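Local coordinates for aminopeptidase N family protein (Idiomarina loihiensis L2TR, PDB 4FGM), which probably acts as a zinc-dependent aminopeptidase of the M61 family, cleaving residues from the amino ends of peptides, at residues A[6-11]-A[125-130]; A[14-19]-A[87-92]; A[103-108]-A[167-172]; A[2-7]-A[18-23]; A[31-36]-A[111-116]. All coordinates share one frame; numbering follows the deposited sequence.

Contact 1: residues A[6-11]-A[125-130]; sequences ITPIDL and LHLHAP
Two prolines meet where this parallel strand pair comes apart: P8 and P130 bring CB against CB at 3.6 Å, and P130 CB also lies 3.1 Å from P8 O. P8 CD reaches back to H128 O at 3.1 Å, while P8 itself centres an inverse gamma turn that bends its chain out of line. Before the parting, residue I6 carries the pairing with both backbone atoms. I6 N donates to H126 O, and H128 N donates to I6 O at 2.9 Å. L127 CD2 comes to 3.4 Å of I6 O, and I6 CD1 meets L125 CD1 at 4.0 Å. Next to it T7 OG1 sits 3.2 Å from H128 CB, oblique to the imidazole. I6 O approaches the edge of that ring, close to its plane, and the partner of H128 NE2 is D5. An alanine at P8 would probably open a gap beside P130 and I170, since the CG and CD that touch P130 CB and H128 O are gone, and would let the turn flex more easily. L11 CD1 completes the apolar patch with P130 CB. The whole is a parallel pairing of strand 2-10 with strand 123-127, two strands remote in sequence, within the mixed beta structure of the M61 N-terminal domain.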
# COMPACT_ATOMS: atom_id res chain seq x y z
N ILE A 6 19.04 16.47 13.13
CA ILE A 6 18.02 15.71 13.83
C ILE A 6 18.59 14.85 14.94
O ILE A 6 19.61 14.16 14.76
CB ILE A 6 17.23 14.79 12.87
CG1 ILE A 6 16.51 15.62 11.81
CG2 ILE A 6 16.22 13.98 13.65
CD1 ILE A 6 15.87 14.78 10.71
N THR A 7 17.93 14.88 16.09
CA THR A 7 18.36 14.08 17.22
C THR A 7 17.15 13.47 17.91
O THR A 7 16.18 14.16 18.21
CB THR A 7 19.14 14.95 18.26
OG1 THR A 7 20.26 15.58 17.62
CG2 THR A 7 19.63 14.09 19.41
N PRO A 8 17.17 12.14 18.13
CA PRO A 8 16.05 11.48 18.80
C PRO A 8 16.34 11.81 20.27
O PRO A 8 16.85 10.97 21.01
CB PRO A 8 16.29 10.00 18.50
CG PRO A 8 17.13 10.01 17.26
CD PRO A 8 18.07 11.15 17.51
N ILE A 9 16.02 13.03 20.67
CA ILE A 9 16.33 13.51 22.01
C ILE A 9 15.57 12.95 23.21
O ILE A 9 16.14 12.82 24.29
CB ILE A 9 16.22 15.07 22.06
CG1 ILE A 9 17.02 15.61 23.24
CG2 ILE A 9 14.76 15.51 22.15
CD1 ILE A 9 18.53 15.47 23.07
N ASP A 10 14.30 12.62 23.03
CA ASP A 10 13.51 12.12 24.15
C ASP A 10 12.76 10.84 23.78
O ASP A 10 11.67 10.89 23.21
CB ASP A 10 12.51 13.20 24.58
CG ASP A 10 11.88 12.90 25.94
OD1 ASP A 10 11.84 11.71 26.32
OD2 ASP A 10 11.41 13.85 26.60
N LEU A 11 13.35 9.71 24.12
CA LEU A 11 12.76 8.41 23.82
C LEU A 11 11.43 8.13 24.52
O LEU A 11 10.49 7.64 23.88
CB LEU A 11 13.78 7.31 24.15
CG LEU A 11 14.69 6.86 23.01
CD1 LEU A 11 14.93 7.97 22.01
CD2 LEU A 11 15.99 6.35 23.58
N LEU A 125 21.56 16.40 5.86
CA LEU A 125 20.90 15.93 7.07
C LEU A 125 21.93 15.29 7.99
O LEU A 125 22.61 14.35 7.61
CB LEU A 125 19.78 14.93 6.71
CG LEU A 125 18.83 14.46 7.82
CD1 LEU A 125 17.56 13.89 7.20
CD2 LEU A 125 19.51 13.41 8.67
N HIS A 126 22.03 15.82 9.20
CA HIS A 126 22.97 15.30 10.18
C HIS A 126 22.17 14.57 11.26
O HIS A 126 21.49 15.22 12.06
CB HIS A 126 23.75 16.46 10.79
CG HIS A 126 24.22 17.47 9.78
ND1 HIS A 126 25.36 17.30 9.03
CD2 HIS A 126 23.68 18.64 9.38
CE1 HIS A 126 25.50 18.32 8.20
NE2 HIS A 126 24.49 19.15 8.39
N LEU A 127 22.24 13.24 11.27
CA LEU A 127 21.53 12.44 12.26
C LEU A 127 22.43 12.15 13.46
O LEU A 127 23.40 11.40 13.34
CB LEU A 127 21.07 11.11 11.66
CG LEU A 127 19.68 10.55 12.00
CD1 LEU A 127 19.78 9.04 12.07
CD2 LEU A 127 19.17 11.09 13.30
N HIS A 128 22.09 12.73 14.60
CA HIS A 128 22.86 12.55 15.83
C HIS A 128 22.30 11.38 16.63
O HIS A 128 21.08 11.18 16.69
CB HIS A 128 22.82 13.84 16.66
CG HIS A 128 23.33 15.04 15.93
ND1 HIS A 128 24.67 15.36 15.87
CD2 HIS A 128 22.70 15.96 15.17
CE1 HIS A 128 24.84 16.42 15.10
NE2 HIS A 128 23.65 16.80 14.66
N ALA A 129 23.19 10.61 17.26
CA ALA A 129 22.77 9.47 18.06
C ALA A 129 21.94 9.93 19.24
O ALA A 129 22.15 11.01 19.80
CB ALA A 129 23.99 8.70 18.57
N PRO A 130 20.95 9.13 19.63
CA PRO A 130 20.15 9.56 20.78
C PRO A 130 20.96 9.27 22.04
O PRO A 130 21.43 8.15 22.24
CB PRO A 130 18.89 8.70 20.66
CG PRO A 130 19.39 7.45 20.01
CD PRO A 130 20.34 7.96 18.96

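Contact 2: residues A[14-19]-A[87-92]; sequences HLFNVS and VYAWDL
F16 and V87 form an antiparallel hydrogen-bonded pair, F16 N giving to V87 O and V87 N to F16 O, and a third bond, A89 N to H14 O at 2.8 Å and almost straight, carries the pairing one residue beyond the strand, to H14. H14 is the residue that makes the end distinctive. With L15 it faces D10 in a G1 beta bulge, and its positive phi (59°) is the backbone setting of that bulge. Its imidazole stacks face to face on the six-membered ring of W90, centroids 3.7 Å apart and planes 13° from parallel. W90 CE3 lies over the centre of the imidazole, and H14 NE2 over the centre of the indole, 3.7 Å above its plane. H14 ND1 donates to L99 O, which fixes the rotation of the ring, and W90 stacks in turn with Y98. Y88 adds its CE1 to H14 CB. On the buried side A89 CB meets the edge of the F16 ring, in its plane and 3.5 Å from CE1, while V18 CG2 packs on V87 CG2 at 3.8 Å. An alanine in place of H14 would probably uncover one face of W90, leaving the indole held on that side by less, and leave L99 O without this donor. With ND1 donating to a carbonyl, a neutral imidazole would carry its proton there, though the stack on an electron-rich indole would probably also tolerate a protonated ring.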
# COMPACT_ATOMS: atom_id res chain seq x y z
N HIS A 14 8.82 10.49 23.12
CA HIS A 14 8.60 10.35 21.68
C HIS A 14 8.83 11.69 20.97
O HIS A 14 8.02 12.13 20.16
CB HIS A 14 7.16 9.88 21.41
CG HIS A 14 6.67 8.85 22.39
ND1 HIS A 14 7.35 7.69 22.65
CD2 HIS A 14 5.58 8.84 23.19
CE1 HIS A 14 6.71 7.00 23.58
NE2 HIS A 14 5.63 7.68 23.92
N LEU A 15 9.96 12.32 21.26
CA LEU A 15 10.26 13.61 20.66
C LEU A 15 11.61 13.68 19.97
O LEU A 15 12.63 13.28 20.53
CB LEU A 15 10.20 14.70 21.73
CG LEU A 15 8.83 15.01 22.37
CD1 LEU A 15 9.03 15.78 23.66
CD2 LEU A 15 7.98 15.80 21.39
N PHE A 16 11.61 14.19 18.74
CA PHE A 16 12.85 14.37 18.01
C PHE A 16 13.15 15.87 18.13
O PHE A 16 12.21 16.68 18.14
CB PHE A 16 12.68 14.07 16.51
CG PHE A 16 12.62 12.61 16.16
CD1 PHE A 16 11.40 11.95 16.07
CD2 PHE A 16 13.78 11.90 15.85
CE1 PHE A 16 11.33 10.61 15.65
CE2 PHE A 16 13.73 10.57 15.44
CZ PHE A 16 12.49 9.92 15.33
N ASN A 17 14.42 16.24 18.25
CA ASN A 17 14.77 17.66 18.27
C ASN A 17 15.21 17.91 16.84
O ASN A 17 15.93 17.10 16.26
CB ASN A 17 15.95 17.96 19.19
CG ASN A 17 15.50 18.41 20.57
OD1 ASN A 17 14.30 18.47 20.86
ND2 ASN A 17 16.47 18.73 21.42
N VAL A 18 14.77 19.02 16.27
CA VAL A 18 15.14 19.34 14.90
C VAL A 18 15.63 20.77 14.77
O VAL A 18 15.04 21.70 15.35
CB VAL A 18 13.96 19.13 13.92
CG1 VAL A 18 14.41 19.38 12.50
CG2 VAL A 18 13.41 17.71 14.06
N SER A 19 16.71 20.94 14.02
CA SER A 19 17.30 22.24 13.76
C SER A 19 17.42 22.39 12.26
O SER A 19 17.72 21.43 11.53
CB SER A 19 18.69 22.38 14.39
OG SER A 19 18.59 22.66 15.77
N VAL A 87 9.57 17.44 17.40
CA VAL A 87 8.54 16.75 16.65
C VAL A 87 8.03 15.55 17.46
O VAL A 87 8.84 14.73 17.93
CB VAL A 87 9.08 16.26 15.29
CG1 VAL A 87 7.97 15.57 14.52
CG2 VAL A 87 9.62 17.44 14.51
N TYR A 88 6.71 15.47 17.64
CA TYR A 88 6.10 14.37 18.38
C TYR A 88 5.92 13.20 17.42
O TYR A 88 5.22 13.32 16.42
CB TYR A 88 4.73 14.78 18.93
CG TYR A 88 4.07 13.70 19.75
CD1 TYR A 88 4.58 13.32 20.99
CD2 TYR A 88 2.92 13.05 19.28
CE1 TYR A 88 3.96 12.33 21.75
CE2 TYR A 88 2.30 12.06 20.03
CZ TYR A 88 2.82 11.70 21.27
OH TYR A 88 2.19 10.75 22.03
N ALA A 89 6.55 12.07 17.74
CA ALA A 89 6.49 10.90 16.87
C ALA A 89 5.93 9.66 17.55
O ALA A 89 6.68 8.85 18.10
CB ALA A 89 7.88 10.60 16.33
N TRP A 90 4.61 9.51 17.51
CA TRP A 90 3.95 8.36 18.11
C TRP A 90 2.89 7.74 17.19
O TRP A 90 1.76 7.48 17.61
CB TRP A 90 3.31 8.77 19.44
CG TRP A 90 3.03 7.61 20.34
CD1 TRP A 90 1.87 7.33 21.00
CD2 TRP A 90 3.95 6.56 20.69
NE1 TRP A 90 2.00 6.17 21.73
CE2 TRP A 90 3.26 5.68 21.55
CE3 TRP A 90 5.27 6.27 20.33
CZ2 TRP A 90 3.86 4.54 22.08
CZ3 TRP A 90 5.87 5.14 20.86
CH2 TRP A 90 5.16 4.28 21.73
N ASP A 91 3.27 7.52 15.94
CA ASP A 91 2.37 6.92 14.97
C ASP A 91 3.05 5.74 14.31
O ASP A 91 3.88 5.92 13.43
CB ASP A 91 1.96 7.92 13.89
CG ASP A 91 1.20 7.25 12.74
OD1 ASP A 91 0.20 6.54 13.01
OD2 ASP A 91 1.60 7.44 11.58
N LEU A 92 2.68 4.54 14.72
CA LEU A 92 3.27 3.33 14.17
C LEU A 92 2.75 3.02 12.77
O LEU A 92 1.77 2.28 12.61
CB LEU A 92 3.00 2.16 15.13
CG LEU A 92 3.89 0.91 15.14
CD1 LEU A 92 3.22 -0.20 14.37
CD2 LEU A 92 5.27 1.25 14.60

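Contact 3: residues A[103-108]-A[167-172]; sequences QGFFNN and PFLIGD
F106 and F168 come side by side from unlike first torsions: F106 holds CG between its backbone N and carbonyl carbon (chi1 67°), the crowded position, whereas F168 turns CG anti to its carbonyl carbon. The two rings come out nearly parallel, 5° apart, but slid so far that they barely overlap, with centroids 5.0 Å apart. What lies on the F106 ring is F168 CB, 3.6 Å from its centroid in a CH-pi contact and nearest to CZ. F168 also meets F155 edge to face, and F106 meets the ring of F16. Further along the same face I170 sets CG1 3.5 Å from G104 CA, and any side chain on G104 would run into that CG1. On the other face F105 brings CD1 to 3.2 Å of F168 O, and its CE1 lies 3.9 Å from P167 CB, the two side chains running alongside each other. L169 CD1 sits near the plane of the F105 ring, at its edge. N107 OD1 touches P167 CB at 3.5 Å, while N107 ND2 is held by V94 O and N108 ND2 by L163 O. Four backbone bonds link G104 with I170 and F106 with F168. The result is an antiparallel pairing of strands 103-106 and 168-171 in the M61 N-terminal domain, with F106, F168 and I170 turned to strands 2-10 and 123-127, and F105 and L169 to strand 222-230.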
# COMPACT_ATOMS: atom_id res chain seq x y z
N GLN A 103 12.82 1.62 19.33
CA GLN A 103 13.11 1.90 17.93
C GLN A 103 12.68 3.30 17.52
O GLN A 103 11.99 4.00 18.26
CB GLN A 103 12.41 0.87 17.03
CG GLN A 103 10.90 1.08 16.86
CD GLN A 103 10.21 -0.08 16.14
OE1 GLN A 103 10.76 -0.67 15.20
NE2 GLN A 103 9.00 -0.40 16.58
N GLY A 104 13.11 3.69 16.32
CA GLY A 104 12.77 4.99 15.78
C GLY A 104 12.59 4.88 14.28
O GLY A 104 13.33 4.16 13.60
N PHE A 105 11.59 5.58 13.76
CA PHE A 105 11.33 5.58 12.32
C PHE A 105 10.80 6.96 11.96
O PHE A 105 10.08 7.58 12.74
CB PHE A 105 10.28 4.54 11.95
CG PHE A 105 9.81 4.64 10.53
CD1 PHE A 105 10.59 4.12 9.48
CD2 PHE A 105 8.64 5.31 10.21
CE1 PHE A 105 10.20 4.27 8.15
CE2 PHE A 105 8.23 5.47 8.88
CZ PHE A 105 9.02 4.95 7.85
N PHE A 106 11.16 7.45 10.77
CA PHE A 106 10.65 8.75 10.35
C PHE A 106 10.81 9.06 8.87
O PHE A 106 11.73 8.58 8.20
CB PHE A 106 11.27 9.90 11.17
CG PHE A 106 12.76 10.11 10.96
CD1 PHE A 106 13.69 9.55 11.83
CD2 PHE A 106 13.23 10.88 9.90
CE1 PHE A 106 15.06 9.76 11.67
CE2 PHE A 106 14.60 11.10 9.72
CZ PHE A 106 15.52 10.53 10.60
N ASN A 107 9.88 9.87 8.38
CA ASN A 107 9.87 10.34 7.01
C ASN A 107 10.12 11.83 7.17
O ASN A 107 9.57 12.47 8.07
CB ASN A 107 8.49 10.13 6.38
CG ASN A 107 8.24 8.68 6.03
OD1 ASN A 107 8.77 8.16 5.04
ND2 ASN A 107 7.43 8.01 6.84
N ASN A 108 10.95 12.40 6.30
CA ASN A 108 11.26 13.81 6.43
C ASN A 108 10.10 14.74 6.12
O ASN A 108 10.19 15.95 6.37
CB ASN A 108 12.51 14.12 5.63
CG ASN A 108 13.74 13.45 6.23
OD1 ASN A 108 13.96 13.55 7.43
ND2 ASN A 108 14.53 12.76 5.41
N PRO A 167 13.20 7.46 3.83
CA PRO A 167 12.81 7.27 5.23
C PRO A 167 14.00 6.74 6.02
O PRO A 167 14.96 6.24 5.44
CB PRO A 167 11.67 6.25 5.14
CG PRO A 167 11.99 5.48 3.87
CD PRO A 167 12.42 6.59 2.93
N PHE A 168 13.95 6.87 7.34
CA PHE A 168 15.02 6.41 8.22
C PHE A 168 14.47 5.44 9.27
O PHE A 168 13.37 5.62 9.79
CB PHE A 168 15.69 7.58 8.97
CG PHE A 168 16.73 8.32 8.18
CD1 PHE A 168 16.37 9.14 7.11
CD2 PHE A 168 18.08 8.22 8.51
CE1 PHE A 168 17.33 9.86 6.39
CE2 PHE A 168 19.05 8.93 7.81
CZ PHE A 168 18.68 9.75 6.74
N LEU A 169 15.25 4.41 9.57
CA LEU A 169 14.89 3.41 10.57
C LEU A 169 16.09 3.24 11.50
O LEU A 169 17.21 2.99 11.05
CB LEU A 169 14.54 2.07 9.90
CG LEU A 169 14.19 0.90 10.83
CD1 LEU A 169 13.06 1.31 11.76
CD2 LEU A 169 13.79 -0.32 10.01
N ILE A 170 15.87 3.40 12.80
CA ILE A 170 16.95 3.26 13.76
C ILE A 170 16.57 2.32 14.90
O ILE A 170 15.40 2.16 15.22
CB ILE A 170 17.35 4.64 14.35
CG1 ILE A 170 16.15 5.33 14.99
CG2 ILE A 170 17.90 5.52 13.24
CD1 ILE A 170 16.47 6.70 15.58
N GLY A 171 17.56 1.67 15.50
CA GLY A 171 17.28 0.76 16.60
C GLY A 171 18.24 -0.40 16.61
O GLY A 171 19.33 -0.33 16.04
N ASP A 172 17.85 -1.49 17.27
CA ASP A 172 18.67 -2.69 17.35
C ASP A 172 18.34 -3.47 16.08
O ASP A 172 17.64 -4.48 16.11
CB ASP A 172 18.29 -3.47 18.62
CG ASP A 172 19.08 -4.76 18.77
OD1 ASP A 172 20.16 -4.89 18.15
OD2 ASP A 172 18.62 -5.64 19.53

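Contact 4: residues A[2-7]-A[18-23]; sequences IAYDIT and VSLTIE
L20 CD1 is gripped between two side chains of the facing strand: I2 CG2 at 3.3 Å and the Y4 ring, which it overlies with CE1 nearest at 3.2 Å. L20 and Y4 run alongside, pointing the same way; L20 starts with CG anti to its backbone N (chi1 166°), Y4 with CG anti to its carbonyl carbon. At one end of this face I2 CD1 meets I22 CG2, and at the other I6 CG1 approaches V18 CG2 at 4.4 Å. Behind these side chains lie the bonds of an antiparallel beta hairpin, strands 2-10 and 15-22, the first two of the chain. D5 N donates to S19 O and S19 N to D5 O, T21 N to A3 O, while the return bond from A3 N to T21 O is weak. The opposite face, with A3, D5, S19 and T21, is largely polar. D5 CB and S19 CB touch at 3.9 Å, and a water bridges the hairpin there, donating a hydrogen bond to D5 OD1 at 2.7 Å and lying 2.8 Å from T21 OG1, with a weak bond to A3 O as well. The other carboxylate oxygen, D5 OD2, is hydrogen-bonded to NE2 of H128, just after strand 123-127, which steadies the rotation of the carboxylate; S19 OG is bonded to H84 ND1 on strand 81-91. On the apolar side Y4 OH is hydrogen-bonded to L113 O, which ties down the far end of the ring, and helix 160-163 lies against the ring through Y160 and L163.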
# COMPACT_ATOMS: atom_id res chain seq x y z
N ILE A 2 20.67 23.79 2.27
CA ILE A 2 19.92 23.85 3.53
C ILE A 2 20.40 22.73 4.44
O ILE A 2 20.59 21.59 3.99
CB ILE A 2 18.40 23.69 3.27
CG1 ILE A 2 17.93 24.75 2.27
CG2 ILE A 2 17.63 23.80 4.58
CD1 ILE A 2 18.28 26.17 2.67
N ALA A 3 20.60 23.04 5.72
CA ALA A 3 21.09 22.03 6.66
C ALA A 3 20.08 21.64 7.73
O ALA A 3 19.45 22.50 8.36
CB ALA A 3 22.38 22.53 7.31
N TYR A 4 19.93 20.34 7.93
CA TYR A 4 18.99 19.82 8.92
C TYR A 4 19.72 18.98 9.96
O TYR A 4 20.47 18.08 9.62
CB TYR A 4 17.94 18.95 8.23
CG TYR A 4 17.02 19.68 7.29
CD1 TYR A 4 15.86 20.29 7.75
CD2 TYR A 4 17.30 19.76 5.93
CE1 TYR A 4 15.00 20.96 6.88
CE2 TYR A 4 16.45 20.43 5.06
CZ TYR A 4 15.30 21.03 5.54
OH TYR A 4 14.46 21.70 4.68
N ASP A 5 19.50 19.28 11.23
CA ASP A 5 20.10 18.50 12.31
C ASP A 5 18.98 17.80 13.07
O ASP A 5 18.07 18.46 13.58
CB ASP A 5 20.89 19.37 13.28
CG ASP A 5 22.28 19.64 12.79
OD1 ASP A 5 22.48 20.66 12.09
OD2 ASP A 5 23.18 18.82 13.10
N ILE A 6 19.04 16.47 13.13
CA ILE A 6 18.02 15.71 13.83
C ILE A 6 18.59 14.85 14.94
O ILE A 6 19.61 14.16 14.76
CB ILE A 6 17.23 14.79 12.87
CG1 ILE A 6 16.51 15.62 11.81
CG2 ILE A 6 16.22 13.98 13.65
CD1 ILE A 6 15.87 14.78 10.71
N THR A 7 17.93 14.88 16.09
CA THR A 7 18.36 14.08 17.22
C THR A 7 17.15 13.47 17.91
O THR A 7 16.18 14.16 18.21
CB THR A 7 19.14 14.95 18.26
OG1 THR A 7 20.26 15.58 17.62
CG2 THR A 7 19.63 14.09 19.41
N VAL A 18 14.77 19.02 16.27
CA VAL A 18 15.14 19.34 14.90
C VAL A 18 15.63 20.77 14.77
O VAL A 18 15.04 21.70 15.35
CB VAL A 18 13.96 19.13 13.92
CG1 VAL A 18 14.41 19.38 12.50
CG2 VAL A 18 13.41 17.71 14.06
N SER A 19 16.71 20.94 14.02
CA SER A 19 17.30 22.24 13.76
C SER A 19 17.42 22.39 12.26
O SER A 19 17.72 21.43 11.53
CB SER A 19 18.69 22.38 14.39
OG SER A 19 18.59 22.66 15.77
N LEU A 20 17.19 23.60 11.80
CA LEU A 20 17.24 23.92 10.39
C LEU A 20 18.08 25.18 10.25
O LEU A 20 17.80 26.19 10.89
CB LEU A 20 15.81 24.14 9.90
CG LEU A 20 15.57 24.81 8.55
CD1 LEU A 20 16.11 23.94 7.45
CD2 LEU A 20 14.09 25.02 8.38
N THR A 21 19.13 25.11 9.44
CA THR A 21 19.99 26.27 9.26
C THR A 21 19.98 26.81 7.83
O THR A 21 20.40 26.15 6.88
CB THR A 21 21.43 25.92 9.68
OG1 THR A 21 21.41 25.39 11.01
CG2 THR A 21 22.31 27.17 9.66
N ILE A 22 19.48 28.04 7.70
CA ILE A 22 19.39 28.69 6.41
C ILE A 22 20.47 29.76 6.32
O ILE A 22 20.42 30.75 7.05
CB ILE A 22 18.01 29.35 6.23
CG1 ILE A 22 16.91 28.34 6.58
CG2 ILE A 22 17.85 29.83 4.80
CD1 ILE A 22 15.59 28.97 6.94
N GLU A 23 21.44 29.54 5.44
CA GLU A 23 22.57 30.46 5.25
C GLU A 23 22.08 31.86 4.90
O GLU A 23 22.56 32.85 5.46
CB GLU A 23 23.49 29.93 4.15
CG GLU A 23 24.72 30.79 3.85
CD GLU A 23 25.70 30.86 5.01
OE1 GLU A 23 25.57 30.04 5.95
OE2 GLU A 23 26.61 31.71 4.98
O HOH W 1 20.80 22.71 11.48

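Contact 5: residues A[31-36]-A[111-116]; sequences LWLPNW and LCLAVE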
# COMPACT_ATOMS: atom_id res chain seq x y z
N LEU A 31 8.57 29.16 5.87
CA LEU A 31 8.92 27.76 6.06
C LEU A 31 7.59 27.00 6.03
O LEU A 31 6.60 27.45 6.61
CB LEU A 31 9.59 27.57 7.43
CG LEU A 31 10.75 28.51 7.76
CD1 LEU A 31 11.13 28.39 9.23
CD2 LEU A 31 11.93 28.19 6.87
N TRP A 32 7.56 25.86 5.35
CA TRP A 32 6.34 25.07 5.29
C TRP A 32 6.58 23.57 5.37
O TRP A 32 7.69 23.08 5.09
CB TRP A 32 5.54 25.39 4.01
CG TRP A 32 6.27 25.09 2.73
CD1 TRP A 32 7.11 25.92 2.05
CD2 TRP A 32 6.23 23.86 1.99
NE1 TRP A 32 7.59 25.30 0.93
CE2 TRP A 32 7.07 24.03 0.86
CE3 TRP A 32 5.57 22.64 2.16
CZ2 TRP A 32 7.28 23.02 -0.09
CZ3 TRP A 32 5.77 21.63 1.21
CH2 TRP A 32 6.62 21.83 0.10
N LEU A 33 5.54 22.84 5.76
CA LEU A 33 5.64 21.39 5.87
C LEU A 33 4.58 20.72 5.01
O LEU A 33 3.42 21.16 4.98
CB LEU A 33 5.47 20.96 7.33
CG LEU A 33 5.91 19.52 7.61
CD1 LEU A 33 7.42 19.45 7.48
CD2 LEU A 33 5.45 19.08 9.00
N PRO A 34 4.96 19.66 4.30
CA PRO A 34 4.00 18.96 3.44
C PRO A 34 2.75 18.57 4.23
O PRO A 34 2.84 18.22 5.40
CB PRO A 34 4.79 17.73 2.99
CG PRO A 34 6.20 18.22 2.96
CD PRO A 34 6.28 19.03 4.24
N ASN A 35 1.59 18.63 3.58
CA ASN A 35 0.36 18.26 4.26
C ASN A 35 -0.00 16.80 3.96
O ASN A 35 -0.97 16.27 4.51
CB ASN A 35 -0.78 19.20 3.87
CG ASN A 35 -0.66 20.54 4.55
OD1 ASN A 35 -0.30 20.61 5.72
ND2 ASN A 35 -0.97 21.61 3.83
N TRP A 36 0.78 16.17 3.10
CA TRP A 36 0.61 14.76 2.76
C TRP A 36 1.92 14.22 2.21
O TRP A 36 2.76 14.98 1.74
CB TRP A 36 -0.52 14.55 1.75
CG TRP A 36 -0.33 15.16 0.40
CD1 TRP A 36 -0.51 16.47 0.05
CD2 TRP A 36 0.03 14.47 -0.81
NE1 TRP A 36 -0.31 16.63 -1.30
CE2 TRP A 36 0.02 15.42 -1.86
CE3 TRP A 36 0.33 13.14 -1.12
CZ2 TRP A 36 0.31 15.09 -3.18
CZ3 TRP A 36 0.63 12.81 -2.45
CH2 TRP A 36 0.61 13.78 -3.46
N LEU A 111 9.44 15.54 9.65
CA LEU A 111 10.47 16.21 10.45
C LEU A 111 11.13 17.47 9.89
O LEU A 111 11.49 18.36 10.64
CB LEU A 111 11.57 15.20 10.80
CG LEU A 111 11.36 14.37 12.08
CD1 LEU A 111 10.07 13.58 11.99
CD2 LEU A 111 12.53 13.45 12.29
N CYS A 112 11.26 17.55 8.57
CA CYS A 112 11.95 18.67 7.94
C CYS A 112 11.16 19.74 7.22
O CYS A 112 10.66 19.52 6.12
CB CYS A 112 12.99 18.11 6.97
SG CYS A 112 14.14 16.99 7.74
N LEU A 113 11.07 20.92 7.83
CA LEU A 113 10.37 22.03 7.20
C LEU A 113 11.09 22.43 5.91
O LEU A 113 12.32 22.44 5.86
CB LEU A 113 10.32 23.24 8.13
CG LEU A 113 9.42 23.14 9.36
CD1 LEU A 113 9.58 24.40 10.20
CD2 LEU A 113 7.97 22.96 8.93
N ALA A 114 10.33 22.74 4.87
CA ALA A 114 10.91 23.16 3.60
C ALA A 114 11.12 24.67 3.63
O ALA A 114 10.30 25.40 4.20
CB ALA A 114 9.99 22.78 2.45
N VAL A 115 12.21 25.14 3.04
CA VAL A 115 12.50 26.58 2.98
C VAL A 115 11.92 27.12 1.68
O VAL A 115 12.42 26.81 0.59
CB VAL A 115 14.03 26.86 3.01
CG1 VAL A 115 14.28 28.36 2.96
CG2 VAL A 115 14.65 26.27 4.28
N GLU A 116 10.87 27.92 1.79
CA GLU A 116 10.20 28.50 0.62
C GLU A 116 11.15 29.17 -0.37
O GLU A 116 11.96 30.02 0.00
CB GLU A 116 9.15 29.53 1.06
CG GLU A 116 8.35 30.13 -0.08
CD GLU A 116 7.49 29.12 -0.82
OE1 GLU A 116 6.74 28.38 -0.15
OE2 GLU A 116 7.55 29.06 -2.06
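The W32 indole carries A114 CB over one face, 3.8 Å from the centroid of its five-membered ring and offset toward the rim, CE2 being the nearest ring atom, 3.6 Å from A114 CB. E116 comes up to the same ring obliquely: its OE1 lies 3.3 Å from W32 CD1, and the carboxylate plane is turned 33° from the indole. OE1 is also near W32 NE1, but the angle is too poor for a hydrogen bond; its firm partner is R71, in a salt bridge. W32 keeps CG between its backbone N and carbonyl carbon (chi1 61°), and the indole beyond it lies against A114 CB. Beneath it W32 and A114 form an antiparallel hydrogen-bonded pair, A114 N giving to W32 O at 2.7 Å, and W32 N to A114 O. This joins the short strands 30-32 and 114-115, and strand 30-32 has strand 71-74 as a further antiparallel neighbour in the M61 N-terminal domain. On the face away from the indole L31 CD2 meets V115 CG2 at 4.2 Å, and L31 packs further on L20 and I22 of strand 15-22. Past the pair L33 crosses to the other segment, CB against L113 CD2 at 3.6 Å and CD1 beside C112 O at 3.5 Å. That carbonyl oxygen takes a hydrogen bond from Y160 OH.

In the fold
Contacts 1, 2 and 4 share the hairpin of strands 2-10 and 15-22: contact 1 adds strand 123-127 to one side of it and contact 2 adds strand 81-91 to the other, their centres about 10 Å apart. Contact 3, centred about 10 Å from contact 1, packs beneath: F106 CE2 lies 4.0 Å from I6 CD1. Contact 5 joins through L111, whose CD2 is 3.6 Å from F106 CD2. The five lie within the M61 N-terminal domain, away from the zinc bound by H273, H277 and E307; the N107 side chain of contact 3 is about 10 Å from the bound maleic acid. G39, S40 and R95, also of this domain, line that pocket.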